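Local coordinates for protein haloacid dehalogenase-like hydrolase (Salmonella enterica subsp. enterica serovar Typhi, PDB 4EZE) that probably hydrolyses O-phosphoserine to serine and phosphate, the last step of serine biosynthesis, as a magnesium-dependent phosphatase of the haloacid dehalogenase superfamily, at residues 95-100 with 306-311; 125-130 with 176-181; 129-134 with 168-173; 139-144 with 156-161; 276-281 with 291-296. One frame throughout, in Å; residues are numbered along the deposited sequence. Where two conformers were deposited one is given.

Contact 1 (95-100 with 306-311); sequences QFDFFI and FELLLF
With CG anti to its own carbonyl carbon (chi1 -77°), Phe99 leans its ring from strand 97-100 toward Leu308, whose CG takes the same position (chi1 -61°). The outer corner of the ring, CE2, lies 3.8 Å from Leu308 CB, and because that carbon sits near the ring plane the leucine meets Phe99 at an edge. The methyl CD1 of Leu308 touches both strand residues: it is 4.0 Å from Phe99 CE2 and 3.9 Å from CB of Asp97. Phe311, one turn further on, offers its CB to Phe99 at 4.1 Å from CD2, while its own ring leads away to Tyr27 and Tyr69. All four touching residues are buried. The carboxylate of Asp97 is satisfied by OD1 bonding to Asn302 N, and by OD2 bonding to Tyr303 N and His304 ND1, while its CB packs against the leucine; the oxygens thereby hold the chain just after strand 299-301. Residues 306-309 form a 3-10 segment following that edge strand of the parallel sheet, and strand 97-100 is an outer strand of the antiparallel sheet, pairing through Asp97 and Phe99 with strand 23-29, whose Ile29 also touches Leu308 and Phe311.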
# COMPACT_ATOMS: atom_id res chain seq x y z
N GLN A 95 -0.99 -20.12 -2.94
CA GLN A 95 -1.36 -19.06 -2.01
C GLN A 95 -0.35 -18.85 -0.90
O GLN A 95 -0.63 -19.14 0.25
CB GLN A 95 -2.76 -19.31 -1.43
CG GLN A 95 -3.81 -19.14 -2.54
CD GLN A 95 -5.26 -19.21 -2.10
OE1 GLN A 95 -5.59 -19.61 -0.97
NE2 GLN A 95 -6.15 -18.82 -3.01
N PHE A 96 0.83 -18.34 -1.24
CA PHE A 96 1.71 -17.88 -0.19
C PHE A 96 2.21 -16.52 -0.62
O PHE A 96 2.11 -16.15 -1.79
CB PHE A 96 2.89 -18.85 0.07
CG PHE A 96 3.72 -19.10 -1.14
CD1 PHE A 96 4.75 -18.22 -1.48
CD2 PHE A 96 3.45 -20.18 -1.97
CE1 PHE A 96 5.51 -18.43 -2.63
CE2 PHE A 96 4.21 -20.40 -3.10
CZ PHE A 96 5.25 -19.53 -3.43
N ASP A 97 2.72 -15.77 0.35
CA ASP A 97 3.36 -14.51 0.04
C ASP A 97 4.85 -14.73 0.11
O ASP A 97 5.33 -15.66 0.78
CB ASP A 97 2.94 -13.44 1.05
CG ASP A 97 1.60 -12.83 0.71
OD1 ASP A 97 1.46 -12.37 -0.45
OD2 ASP A 97 0.70 -12.80 1.59
N PHE A 98 5.60 -13.86 -0.54
CA PHE A 98 7.04 -13.93 -0.34
C PHE A 98 7.61 -12.55 -0.55
O PHE A 98 6.92 -11.65 -1.06
CB PHE A 98 7.67 -14.90 -1.34
CG PHE A 98 7.55 -14.46 -2.79
CD1 PHE A 98 8.49 -13.63 -3.35
CD2 PHE A 98 6.48 -14.88 -3.57
CE1 PHE A 98 8.39 -13.24 -4.68
CE2 PHE A 98 6.38 -14.49 -4.89
CZ PHE A 98 7.32 -13.68 -5.45
N PHE A 99 8.87 -12.39 -0.15
CA PHE A 99 9.61 -11.18 -0.45
C PHE A 99 11.01 -11.51 -0.87
O PHE A 99 11.69 -12.34 -0.24
CB PHE A 99 9.65 -10.26 0.75
CG PHE A 99 8.37 -9.54 0.98
CD1 PHE A 99 8.00 -8.51 0.13
CD2 PHE A 99 7.52 -9.90 2.01
CE1 PHE A 99 6.81 -7.83 0.32
CE2 PHE A 99 6.33 -9.23 2.20
CZ PHE A 99 5.98 -8.19 1.36
N ILE A 100 11.45 -10.88 -1.94
CA ILE A 100 12.85 -10.91 -2.30
C ILE A 100 13.49 -9.74 -1.59
O ILE A 100 13.19 -8.59 -1.87
CB ILE A 100 13.05 -10.79 -3.81
CG1 ILE A 100 12.60 -12.08 -4.49
CG2 ILE A 100 14.51 -10.52 -4.12
CD1 ILE A 100 12.37 -11.89 -5.98
N PHE A 306 -0.22 -6.16 6.83
CA PHE A 306 0.93 -5.28 6.77
C PHE A 306 2.00 -5.65 7.82
O PHE A 306 3.10 -5.06 7.84
CB PHE A 306 0.48 -3.84 6.98
CG PHE A 306 -0.05 -3.18 5.74
CD1 PHE A 306 0.80 -2.83 4.71
CD2 PHE A 306 -1.39 -2.90 5.62
CE1 PHE A 306 0.30 -2.21 3.57
CE2 PHE A 306 -1.89 -2.26 4.50
CZ PHE A 306 -1.04 -1.91 3.46
N GLU A 307 1.72 -6.61 8.69
CA GLU A 307 2.79 -7.07 9.58
C GLU A 307 3.99 -7.46 8.71
O GLU A 307 5.14 -7.26 9.12
CB GLU A 307 2.34 -8.22 10.48
CG GLU A 307 2.10 -9.56 9.77
CD GLU A 307 0.75 -9.61 9.07
OE1 GLU A 307 0.08 -8.56 9.05
OE2 GLU A 307 0.37 -10.71 8.56
N LEU A 308 3.72 -7.96 7.50
CA LEU A 308 4.79 -8.43 6.60
C LEU A 308 5.79 -7.35 6.16
O LEU A 308 6.87 -7.67 5.70
CB LEU A 308 4.22 -9.12 5.34
CG LEU A 308 3.36 -10.38 5.43
CD1 LEU A 308 3.36 -11.10 4.09
CD2 LEU A 308 3.85 -11.33 6.50
N LEU A 309 5.45 -6.07 6.28
CA LEU A 309 6.45 -5.04 5.97
C LEU A 309 7.73 -5.24 6.82
O LEU A 309 8.81 -4.75 6.49
CB LEU A 309 5.90 -3.65 6.19
CG LEU A 309 4.75 -3.23 5.29
CD1 LEU A 309 4.28 -1.86 5.75
CD2 LEU A 309 5.23 -3.14 3.86
N LEU A 310 7.62 -5.95 7.93
CA LEU A 310 8.85 -6.25 8.65
C LEU A 310 9.99 -6.71 7.74
O LEU A 310 11.12 -6.25 7.87
CB LEU A 310 8.62 -7.32 9.72
CG LEU A 310 9.81 -7.38 10.67
CD1 LEU A 310 9.88 -6.10 11.46
CD2 LEU A 310 9.68 -8.57 11.59
N PHE A 311 9.68 -7.64 6.82
CA PHE A 311 10.72 -8.23 5.95
C PHE A 311 11.45 -7.24 5.07
O PHE A 311 12.48 -7.54 4.49
CB PHE A 311 10.16 -9.39 5.12
CG PHE A 311 9.70 -10.52 5.98
CD1 PHE A 311 8.36 -10.62 6.34
CD2 PHE A 311 10.62 -11.41 6.51
CE1 PHE A 311 7.93 -11.63 7.18
CE2 PHE A 311 10.20 -12.44 7.35
CZ PHE A 311 8.86 -12.55 7.68

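Contact 2 (125-130 with 176-181); sequences VDEIAR and DRMTLS
The carboxylate of Glu127 is gripped by two arginines, one at each oxygen. Arg130 NH1, one helical turn on, reaches OE2 of Glu127 at 3.0 Å, from above the carboxylate plane. From the loop after helix 168-176, Arg177 NH2 donates to OE1 of Glu127 at 3.2 Å with an N-H...O angle of 158°; it comes on the anti side, and the oxygen lies near the guanidinium plane. The planes of the two groups are 80° apart, and NE of Arg177 stays 3.8 Å from Glu127 OE1, leaving NH2 as the bonded nitrogen. Arg177 NH1 has a second acid, Glu131 OE1, which completes the network. NH2 of Arg130 and NH2 of Arg177 come within 4.2 Å, and the shared carboxylate probably offsets their like charge. Beside the salt bridges, Met178 bends at chi2 (-44°) and slides its side chain past that of Glu127 in the opposite direction, leaving CE 3.4 Å from Glu127 CG. Met178 is buried and also touches Phe208 and Glu122. Its side chain lies about 6 Å from that of Asp116, the predicted proton donor. Together these contacts tie helix 124-131 to the loop that leaves helix 168-176, at the return from the helical cap, the module that in SerB-type phosphatases covers the active site of the Rossmann-like core.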
# COMPACT_ATOMS: atom_id res chain seq x y z
N VAL A 125 -15.11 7.93 -0.27
CA VAL A 125 -16.19 8.58 -1.00
C VAL A 125 -17.38 7.66 -1.32
O VAL A 125 -18.52 8.11 -1.31
CB VAL A 125 -15.69 9.26 -2.29
CG1 VAL A 125 -16.87 9.67 -3.16
CG2 VAL A 125 -14.84 10.46 -1.93
N ASP A 126 -17.11 6.39 -1.61
CA ASP A 126 -18.19 5.41 -1.78
C ASP A 126 -18.98 5.25 -0.51
O ASP A 126 -20.21 5.12 -0.55
CB ASP A 126 -17.64 4.04 -2.16
CG ASP A 126 -17.16 3.98 -3.57
OD1 ASP A 126 -17.27 5.01 -4.28
OD2 ASP A 126 -16.66 2.91 -3.97
N GLU A 127 -18.29 5.24 0.62
CA GLU A 127 -18.94 5.06 1.90
C GLU A 127 -19.82 6.25 2.22
O GLU A 127 -20.86 6.11 2.83
CB GLU A 127 -17.92 4.86 3.00
CG GLU A 127 -17.27 3.49 2.95
CD GLU A 127 -18.27 2.38 3.18
OE1 GLU A 127 -18.98 2.41 4.21
OE2 GLU A 127 -18.34 1.47 2.33
N ILE A 128 -19.39 7.43 1.82
CA ILE A 128 -20.19 8.60 2.09
C ILE A 128 -21.45 8.52 1.24
O ILE A 128 -22.55 8.76 1.72
CB ILE A 128 -19.43 9.87 1.76
CG1 ILE A 128 -18.23 9.99 2.69
CG2 ILE A 128 -20.34 11.08 1.88
CD1 ILE A 128 -17.29 11.10 2.29
N ALA A 129 -21.27 8.15 -0.02
CA ALA A 129 -22.35 7.93 -0.96
C ALA A 129 -23.39 6.96 -0.43
O ALA A 129 -24.59 7.23 -0.52
CB ALA A 129 -21.80 7.43 -2.28
N ARG A 130 -22.94 5.82 0.08
CA ARG A 130 -23.91 4.84 0.53
C ARG A 130 -24.66 5.37 1.75
O ARG A 130 -25.86 5.16 1.88
CB ARG A 130 -23.30 3.46 0.80
CG ARG A 130 -24.23 2.33 0.34
CD ARG A 130 -23.74 0.94 0.70
NE ARG A 130 -23.41 0.85 2.11
CZ ARG A 130 -22.18 0.72 2.57
NH1 ARG A 130 -21.17 0.64 1.71
NH2 ARG A 130 -21.95 0.66 3.88
N ASP A 176 -15.22 7.61 11.13
CA ASP A 176 -15.12 6.85 12.37
C ASP A 176 -15.33 5.36 12.17
O ASP A 176 -14.72 4.55 12.86
CB ASP A 176 -16.05 7.41 13.43
CG ASP A 176 -15.50 8.66 14.08
OD1 ASP A 176 -14.43 9.13 13.66
OD2 ASP A 176 -16.13 9.17 15.03
N ARG A 177 -16.23 4.98 11.28
CA ARG A 177 -16.50 3.57 11.05
C ARG A 177 -15.58 2.88 10.02
O ARG A 177 -15.73 1.71 9.73
CB ARG A 177 -17.98 3.33 10.73
CG ARG A 177 -18.45 3.88 9.41
CD ARG A 177 -19.81 3.32 9.10
NE ARG A 177 -20.10 3.38 7.68
CZ ARG A 177 -20.88 4.30 7.12
NH1 ARG A 177 -21.45 5.22 7.87
NH2 ARG A 177 -21.09 4.28 5.81
N MET A 178 -14.62 3.63 9.48
CA MET A 178 -13.64 3.07 8.57
C MET A 178 -12.72 2.13 9.33
O MET A 178 -12.46 2.35 10.51
CB MET A 178 -12.81 4.18 7.93
CG MET A 178 -13.57 5.07 6.97
SD MET A 178 -14.63 4.13 5.87
CE MET A 178 -14.79 5.28 4.52
N THR A 179 -12.23 1.07 8.69
CA THR A 179 -11.39 0.12 9.40
C THR A 179 -9.97 0.08 8.88
O THR A 179 -9.73 -0.02 7.67
CB THR A 179 -11.99 -1.30 9.36
OG1 THR A 179 -12.46 -1.57 8.04
CG2 THR A 179 -13.16 -1.40 10.34
N LEU A 180 -9.03 0.21 9.81
CA LEU A 180 -7.62 -0.00 9.55
C LEU A 180 -7.43 -1.33 8.85
O LEU A 180 -8.07 -2.31 9.22
CB LEU A 180 -6.90 -0.09 10.88
CG LEU A 180 -5.50 0.43 10.72
CD1 LEU A 180 -5.64 1.61 9.79
CD2 LEU A 180 -4.91 0.86 12.05
N SER A 181 -6.57 -1.36 7.83
CA SER A 181 -6.22 -2.62 7.15
C SER A 181 -5.38 -3.42 8.12
O SER A 181 -4.60 -2.84 8.88
CB SER A 181 -5.41 -2.37 5.88
OG SER A 181 -6.25 -2.02 4.79

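Contact 3 (129-134 with 168-173); sequences ARELGM and KAVLNA
A Schellman motif ends helix 124-131, and the contact forms where that helix end faces helix 168-176. Val170 carries the second helix's share: its CG1, anti to the backbone N (chi1 169°), is the methyl that meets both partners. One is the aliphatic part of Glu131, whose CG lies 4.0 Å from Val170 CG1. The other is Leu132, exposed at the helix end, where CD2 of Leu132 lies 4.2 Å from Val170 CG1. Glu131 and Val170 cross at a slant, and the glutamate chain then bends at chi2 (82°), carrying its carboxylate on toward Arg177, just past the end of helix 168-176. The buried surface is small, 94 Å² over both sides, and the contact lies at the protein surface.

Both helices belong to the helical cap inserted into the haloacid dehalogenase core. The chain turns out of the first of them at Gly133, which has positive phi (80°). Two backbone bonds back into the last turn define the Schellman motif: Met134 N to Ala129 O at 2.8 Å and, inside it, Gly133 N to Arg130 O at 3.2 Å. Ala129 O also accepts from Leu132 N, at 3.0 Å. Met134 occupies the N-cap position of helix 135-146, so the turn that presents Leu132 to Val170 also starts the next cap helix. Leu132 additionally touches Thr166, in the loop leading to helix 168-176.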
# COMPACT_ATOMS: atom_id res chain seq x y z
N ALA A 129 -21.27 8.15 -0.02
CA ALA A 129 -22.35 7.93 -0.96
C ALA A 129 -23.39 6.96 -0.43
O ALA A 129 -24.59 7.23 -0.52
CB ALA A 129 -21.80 7.43 -2.28
N ARG A 130 -22.94 5.82 0.08
CA ARG A 130 -23.91 4.84 0.53
C ARG A 130 -24.66 5.37 1.75
O ARG A 130 -25.86 5.16 1.88
CB ARG A 130 -23.30 3.46 0.80
CG ARG A 130 -24.23 2.33 0.34
CD ARG A 130 -23.74 0.94 0.70
NE ARG A 130 -23.41 0.85 2.11
CZ ARG A 130 -22.18 0.72 2.57
NH1 ARG A 130 -21.17 0.64 1.71
NH2 ARG A 130 -21.95 0.66 3.88
N GLU A 131 -23.96 6.08 2.62
CA GLU A 131 -24.60 6.71 3.76
C GLU A 131 -25.71 7.68 3.31
O GLU A 131 -26.68 7.89 4.03
CB GLU A 131 -23.57 7.46 4.59
CG GLU A 131 -24.12 8.14 5.82
CD GLU A 131 -24.26 7.17 6.97
OE1 GLU A 131 -24.03 5.96 6.76
OE2 GLU A 131 -24.58 7.63 8.09
N LEU A 132 -25.57 8.25 2.12
CA LEU A 132 -26.46 9.29 1.65
C LEU A 132 -27.50 8.80 0.66
O LEU A 132 -28.30 9.58 0.15
CB LEU A 132 -25.65 10.44 1.03
CG LEU A 132 -24.76 11.12 2.07
CD1 LEU A 132 -24.14 12.41 1.55
CD2 LEU A 132 -25.55 11.38 3.33
N GLY A 133 -27.49 7.50 0.38
CA GLY A 133 -28.44 6.96 -0.59
C GLY A 133 -28.04 7.18 -2.05
O GLY A 133 -28.88 7.13 -2.95
N MET A 134 -26.76 7.42 -2.30
CA MET A 134 -26.35 7.79 -3.66
C MET A 134 -25.37 6.84 -4.31
O MET A 134 -24.66 7.22 -5.24
CB MET A 134 -25.68 9.14 -3.66
CG MET A 134 -26.10 10.06 -2.53
SD MET A 134 -25.73 11.69 -3.17
CE MET A 134 -27.01 11.83 -4.42
N LYS A 168 -20.44 18.16 8.30
CA LYS A 168 -19.18 17.70 8.89
C LYS A 168 -19.40 16.44 9.72
O LYS A 168 -18.56 15.54 9.74
CB LYS A 168 -18.58 18.82 9.77
CG LYS A 168 -17.08 18.70 10.03
CD LYS A 168 -16.41 20.07 10.04
CE LYS A 168 -16.42 20.72 11.41
NZ LYS A 168 -15.21 20.37 12.20
N ALA A 169 -20.55 16.36 10.38
CA ALA A 169 -20.81 15.29 11.32
C ALA A 169 -21.07 13.93 10.64
O ALA A 169 -20.74 12.88 11.19
CB ALA A 169 -21.98 15.67 12.23
N VAL A 170 -21.68 13.96 9.47
CA VAL A 170 -21.90 12.75 8.71
C VAL A 170 -20.53 12.19 8.26
O VAL A 170 -20.23 11.00 8.44
CB VAL A 170 -22.80 13.03 7.50
CG1 VAL A 170 -22.83 11.85 6.54
CG2 VAL A 170 -24.20 13.39 7.97
N LEU A 171 -19.72 13.08 7.71
CA LEU A 171 -18.37 12.77 7.28
C LEU A 171 -17.52 12.20 8.41
O LEU A 171 -16.83 11.19 8.25
CB LEU A 171 -17.71 14.04 6.76
CG LEU A 171 -18.28 14.64 5.49
CD1 LEU A 171 -17.65 16.01 5.28
CD2 LEU A 171 -18.00 13.75 4.29
N ASN A 172 -17.56 12.86 9.56
CA ASN A 172 -16.79 12.39 10.69
C ASN A 172 -17.26 11.02 11.11
O ASN A 172 -16.46 10.15 11.44
CB ASN A 172 -16.90 13.37 11.86
CG ASN A 172 -15.99 14.57 11.71
OD1 ASN A 172 -14.91 14.47 11.13
ND2 ASN A 172 -16.41 15.70 12.24
N ALA A 173 -18.57 10.82 11.09
CA ALA A 173 -19.15 9.54 11.44
C ALA A 173 -18.72 8.47 10.46
O ALA A 173 -18.41 7.35 10.85
CB ALA A 173 -20.65 9.63 11.49

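Contact 4 (139-144 with 156-161); sequences TAITQQ and FTRRIG
Ile141 supplies most of the surface that helix 139-144 gives to this contact, its branch methyl CG2 pointing between two arginines of helix 156-161. CG2 lies 3.8 Å from Arg159 CG and 3.9 Å from Arg158 CB, so the isoleucine touches the aliphatic roots of both rather than their charged ends. Arg159 continues past it, and its CD comes 4.0 Å from Thr142 OG1. The chain bends at chi3 (-67°), and NE is hydrogen-bonded to Ser155 OG, one turn back on the same helix. Further out, Met162 also touches Ile141, and Leu150 touches Arg158. The two segments run antiparallel, 170° between their directions, with axes 9.7 Å apart. Helices 135-146 and 152-161 thus form an antiparallel hairpin in the cap domain of this SerB-family phosphatase, and it places the Arg159 side chain about 7 Å from that of Asp116, the predicted proton donor.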
# COMPACT_ATOMS: atom_id res chain seq x y z
N THR A 139 -21.51 5.44 -8.10
CA THR A 139 -20.92 4.30 -8.76
C THR A 139 -20.94 4.49 -10.26
O THR A 139 -20.09 3.95 -10.96
CB THR A 139 -21.65 3.00 -8.41
OG1 THR A 139 -21.35 2.66 -7.05
CG2 THR A 139 -21.18 1.89 -9.33
N ALA A 140 -21.91 5.25 -10.77
CA ALA A 140 -22.02 5.48 -12.22
C ALA A 140 -20.91 6.38 -12.74
O ALA A 140 -20.39 6.18 -13.84
CB ALA A 140 -23.38 6.06 -12.59
N ILE A 141 -20.56 7.39 -11.96
CA ILE A 141 -19.48 8.27 -12.34
C ILE A 141 -18.23 7.40 -12.42
O ILE A 141 -17.45 7.51 -13.37
CB ILE A 141 -19.31 9.41 -11.32
CG1 ILE A 141 -20.55 10.32 -11.35
CG2 ILE A 141 -18.01 10.20 -11.57
CD1 ILE A 141 -21.07 10.71 -9.98
N THR A 142 -18.06 6.51 -11.44
CA THR A 142 -16.93 5.58 -11.46
C THR A 142 -16.97 4.76 -12.74
O THR A 142 -15.94 4.54 -13.36
CB THR A 142 -16.94 4.62 -10.25
OG1 THR A 142 -16.90 5.38 -9.04
CG2 THR A 142 -15.74 3.70 -10.31
N GLN A 143 -18.17 4.32 -13.10
CA GLN A 143 -18.41 3.64 -14.37
C GLN A 143 -17.76 4.39 -15.51
O GLN A 143 -16.89 3.87 -16.18
CB GLN A 143 -19.91 3.60 -14.66
CG GLN A 143 -20.75 3.10 -13.52
CD GLN A 143 -20.47 1.65 -13.20
OE1 GLN A 143 -19.33 1.27 -12.94
NE2 GLN A 143 -21.52 0.83 -13.23
N GLN A 144 -18.13 5.65 -15.71
CA GLN A 144 -17.63 6.37 -16.87
C GLN A 144 -16.11 6.50 -16.89
O GLN A 144 -15.49 6.33 -17.93
CB GLN A 144 -18.25 7.76 -16.94
CG GLN A 144 -19.74 7.78 -16.71
CD GLN A 144 -20.33 9.15 -16.94
OE1 GLN A 144 -19.82 9.94 -17.74
NE2 GLN A 144 -21.42 9.45 -16.25
N PHE A 156 -13.22 12.65 -9.89
CA PHE A 156 -13.14 13.19 -8.53
C PHE A 156 -14.05 14.41 -8.36
O PHE A 156 -14.80 14.51 -7.39
CB PHE A 156 -11.68 13.52 -8.15
CG PHE A 156 -11.55 14.07 -6.76
CD1 PHE A 156 -11.53 13.22 -5.67
CD2 PHE A 156 -11.51 15.44 -6.54
CE1 PHE A 156 -11.46 13.72 -4.38
CE2 PHE A 156 -11.43 15.95 -5.25
CZ PHE A 156 -11.40 15.09 -4.16
N THR A 157 -14.00 15.36 -9.29
CA THR A 157 -14.78 16.58 -9.11
C THR A 157 -16.27 16.24 -9.10
O THR A 157 -17.03 16.71 -8.24
CB THR A 157 -14.48 17.63 -10.21
OG1 THR A 157 -14.33 16.97 -11.47
CG2 THR A 157 -13.19 18.37 -9.92
N ARG A 158 -16.70 15.44 -10.08
CA ARG A 158 -18.11 15.02 -10.17
C ARG A 158 -18.62 14.38 -8.89
O ARG A 158 -19.68 14.75 -8.39
CB ARG A 158 -18.32 14.05 -11.33
CG ARG A 158 -18.90 14.70 -12.57
CD ARG A 158 -18.80 13.77 -13.76
NE ARG A 158 -19.72 14.16 -14.83
CZ ARG A 158 -19.59 15.26 -15.56
NH1 ARG A 158 -18.58 16.10 -15.34
NH2 ARG A 158 -20.47 15.53 -16.51
N ARG A 159 -17.87 13.42 -8.37
CA ARG A 159 -18.29 12.74 -7.15
C ARG A 159 -18.34 13.68 -5.96
O ARG A 159 -19.26 13.61 -5.14
CB ARG A 159 -17.40 11.53 -6.86
CG ARG A 159 -17.67 10.38 -7.83
CD ARG A 159 -16.79 9.16 -7.60
NE ARG A 159 -15.41 9.47 -7.91
CZ ARG A 159 -14.41 9.33 -7.05
NH1 ARG A 159 -14.64 8.83 -5.84
NH2 ARG A 159 -13.17 9.65 -7.42
N ILE A 160 -17.36 14.57 -5.87
CA ILE A 160 -17.37 15.56 -4.81
C ILE A 160 -18.56 16.51 -4.98
O ILE A 160 -19.20 16.90 -4.01
CB ILE A 160 -16.05 16.37 -4.78
CG1 ILE A 160 -14.93 15.50 -4.24
CG2 ILE A 160 -16.23 17.65 -3.98
CD1 ILE A 160 -15.29 14.63 -3.06
N GLY A 161 -18.84 16.88 -6.24
CA GLY A 161 -19.99 17.74 -6.55
C GLY A 161 -21.30 17.13 -6.07
O GLY A 161 -22.23 17.85 -5.72

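Contact 5 (276-281 with 291-296); sequences PMLEHA and PVVREK
Glu279 and Lys296 give up the most surface here, 37 and 33 Å², yet the carboxylate meets the lysine's methylene chain and not its amine. The glutamate is extended beyond CG (chi2 169°), which carries OE1 across to the lysine, where it lies 3.3 Å from Lys296 CD and 4.1 Å from CB of the same residue. The lysine chain passes the carboxylate at a slant and bends at chi4 (63°), and its NZ ends 5.2 Å from Glu279 OE1. The opposite charges are therefore near without forming a salt bridge, and any attraction between them is probably modest. These two residues are exposed and form the outer side of the contact.

Helix 275-280 and helix 291-296 are joined by strand 283-287 of the parallel sheet, so the pair belongs to the alternating helix-and-strand succession of the Rossmann-like haloacid dehalogenase core. On the inner side, Leu278 meets Val293 at about a right angle. CD1 of Leu278 lies 4.0 Å from CG1 of Val293. Both residues are buried: Leu278 also rests on Ala267 of the neighbouring strand 265-269 and on Ile297, and Val293 on Leu275. The Leu278 side chain lies about 7 Å from that of Asp114, the predicted nucleophile, which binds the sodium ion together with Asp116 and Asp270.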
# COMPACT_ATOMS: atom_id res chain seq x y z
N PRO A 276 2.52 5.42 -10.47
CA PRO A 276 3.66 6.35 -10.57
C PRO A 276 4.40 6.43 -9.25
O PRO A 276 5.63 6.32 -9.21
CB PRO A 276 2.99 7.67 -10.90
CG PRO A 276 1.81 7.26 -11.70
CD PRO A 276 1.30 6.01 -11.05
N MET A 277 3.64 6.59 -8.17
CA MET A 277 4.20 6.61 -6.83
C MET A 277 4.89 5.30 -6.44
O MET A 277 5.95 5.32 -5.82
CB MET A 277 3.10 6.94 -5.83
CG MET A 277 3.57 7.03 -4.40
SD MET A 277 2.27 7.60 -3.30
CE MET A 277 1.35 6.08 -3.05
N LEU A 278 4.32 4.17 -6.79
CA LEU A 278 4.96 2.90 -6.41
C LEU A 278 6.17 2.60 -7.29
O LEU A 278 7.15 1.97 -6.84
CB LEU A 278 3.98 1.73 -6.51
CG LEU A 278 2.68 1.78 -5.71
CD1 LEU A 278 1.89 0.53 -6.06
CD2 LEU A 278 2.97 1.80 -4.23
N GLU A 279 6.11 3.01 -8.55
CA GLU A 279 7.22 2.76 -9.46
C GLU A 279 8.39 3.64 -9.08
O GLU A 279 9.54 3.24 -9.20
CB GLU A 279 6.82 2.98 -10.90
CG GLU A 279 6.10 1.78 -11.50
CD GLU A 279 5.46 2.10 -12.84
OE1 GLU A 279 5.52 1.23 -13.73
OE2 GLU A 279 4.90 3.20 -13.00
N HIS A 280 8.09 4.83 -8.58
CA HIS A 280 9.15 5.72 -8.13
C HIS A 280 9.82 5.23 -6.84
O HIS A 280 11.03 5.28 -6.71
CB HIS A 280 8.63 7.14 -7.94
CG HIS A 280 9.59 8.03 -7.23
ND1 HIS A 280 10.63 8.67 -7.87
CD2 HIS A 280 9.70 8.35 -5.92
CE1 HIS A 280 11.32 9.37 -6.99
NE2 HIS A 280 10.77 9.20 -5.80
N ALA A 281 9.04 4.77 -5.87
CA ALA A 281 9.63 4.31 -4.61
C ALA A 281 10.74 3.29 -4.86
O ALA A 281 10.70 2.54 -5.84
CB ALA A 281 8.57 3.69 -3.72
N PRO A 291 -5.19 -6.00 -10.83
CA PRO A 291 -4.41 -6.76 -11.82
C PRO A 291 -3.32 -5.94 -12.53
O PRO A 291 -2.18 -6.41 -12.66
CB PRO A 291 -5.49 -7.23 -12.81
CG PRO A 291 -6.71 -7.39 -11.95
CD PRO A 291 -6.63 -6.27 -10.93
N VAL A 292 -3.64 -4.73 -12.96
CA VAL A 292 -2.65 -3.95 -13.69
C VAL A 292 -1.47 -3.54 -12.80
O VAL A 292 -0.35 -3.40 -13.28
CB VAL A 292 -3.25 -2.70 -14.37
CG1 VAL A 292 -3.84 -1.75 -13.34
CG2 VAL A 292 -2.17 -2.00 -15.20
N VAL A 293 -1.74 -3.38 -11.50
CA VAL A 293 -0.70 -3.11 -10.52
C VAL A 293 0.09 -4.38 -10.19
O VAL A 293 1.32 -4.35 -10.14
CB VAL A 293 -1.27 -2.49 -9.23
CG1 VAL A 293 -0.14 -2.09 -8.28
CG2 VAL A 293 -2.12 -1.27 -9.56
N ARG A 294 -0.58 -5.50 -9.97
CA ARG A 294 0.12 -6.74 -9.65
C ARG A 294 1.12 -7.08 -10.77
O ARG A 294 2.09 -7.81 -10.57
CB ARG A 294 -0.88 -7.88 -9.40
CG ARG A 294 -1.71 -7.74 -8.11
CD ARG A 294 -2.92 -8.68 -8.11
NE ARG A 294 -3.53 -8.85 -6.79
CZ ARG A 294 -3.40 -9.96 -6.05
NH1 ARG A 294 -2.68 -10.97 -6.52
NH2 ARG A 294 -3.98 -10.06 -4.84
N GLU A 295 0.90 -6.54 -11.96
CA GLU A 295 1.77 -6.88 -13.08
C GLU A 295 3.00 -6.01 -13.21
O GLU A 295 4.04 -6.47 -13.67
CB GLU A 295 1.00 -6.89 -14.40
CG GLU A 295 0.13 -8.12 -14.58
CD GLU A 295 -0.30 -8.32 -16.02
OE1 GLU A 295 0.53 -8.06 -16.92
OE2 GLU A 295 -1.46 -8.71 -16.25
N LYS A 296 2.91 -4.74 -12.81
CA LYS A 296 4.12 -3.93 -12.83
C LYS A 296 4.88 -3.98 -11.51
O LYS A 296 6.10 -3.79 -11.50
CB LYS A 296 3.80 -2.48 -13.21
CG LYS A 296 3.28 -2.34 -14.63
CD LYS A 296 3.59 -0.96 -15.20
CE LYS A 296 2.79 -0.70 -16.47
NZ LYS A 296 1.33 -0.68 -16.19

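Contact 1 opens first, at strand 97-100, and closes last, at residues 306-311, so the other four contacts nest inside its loop and the antiparallel N-terminal sheet is tied to the end of the core. Contacts 2 and 3 both start from helix 124-131 and share Ala129 and Arg130; contact 4, the hairpin of 139-144 with 156-161, nests inside both. These three gather the cap helices, and contacts 2 and 3 are linked by the Arg177-Glu131 salt bridge. Contact 5 follows in series, within the core after the cap. Contact 1 touches contact 2 through Phe306 and Ser181, although their centres are 26 Å apart.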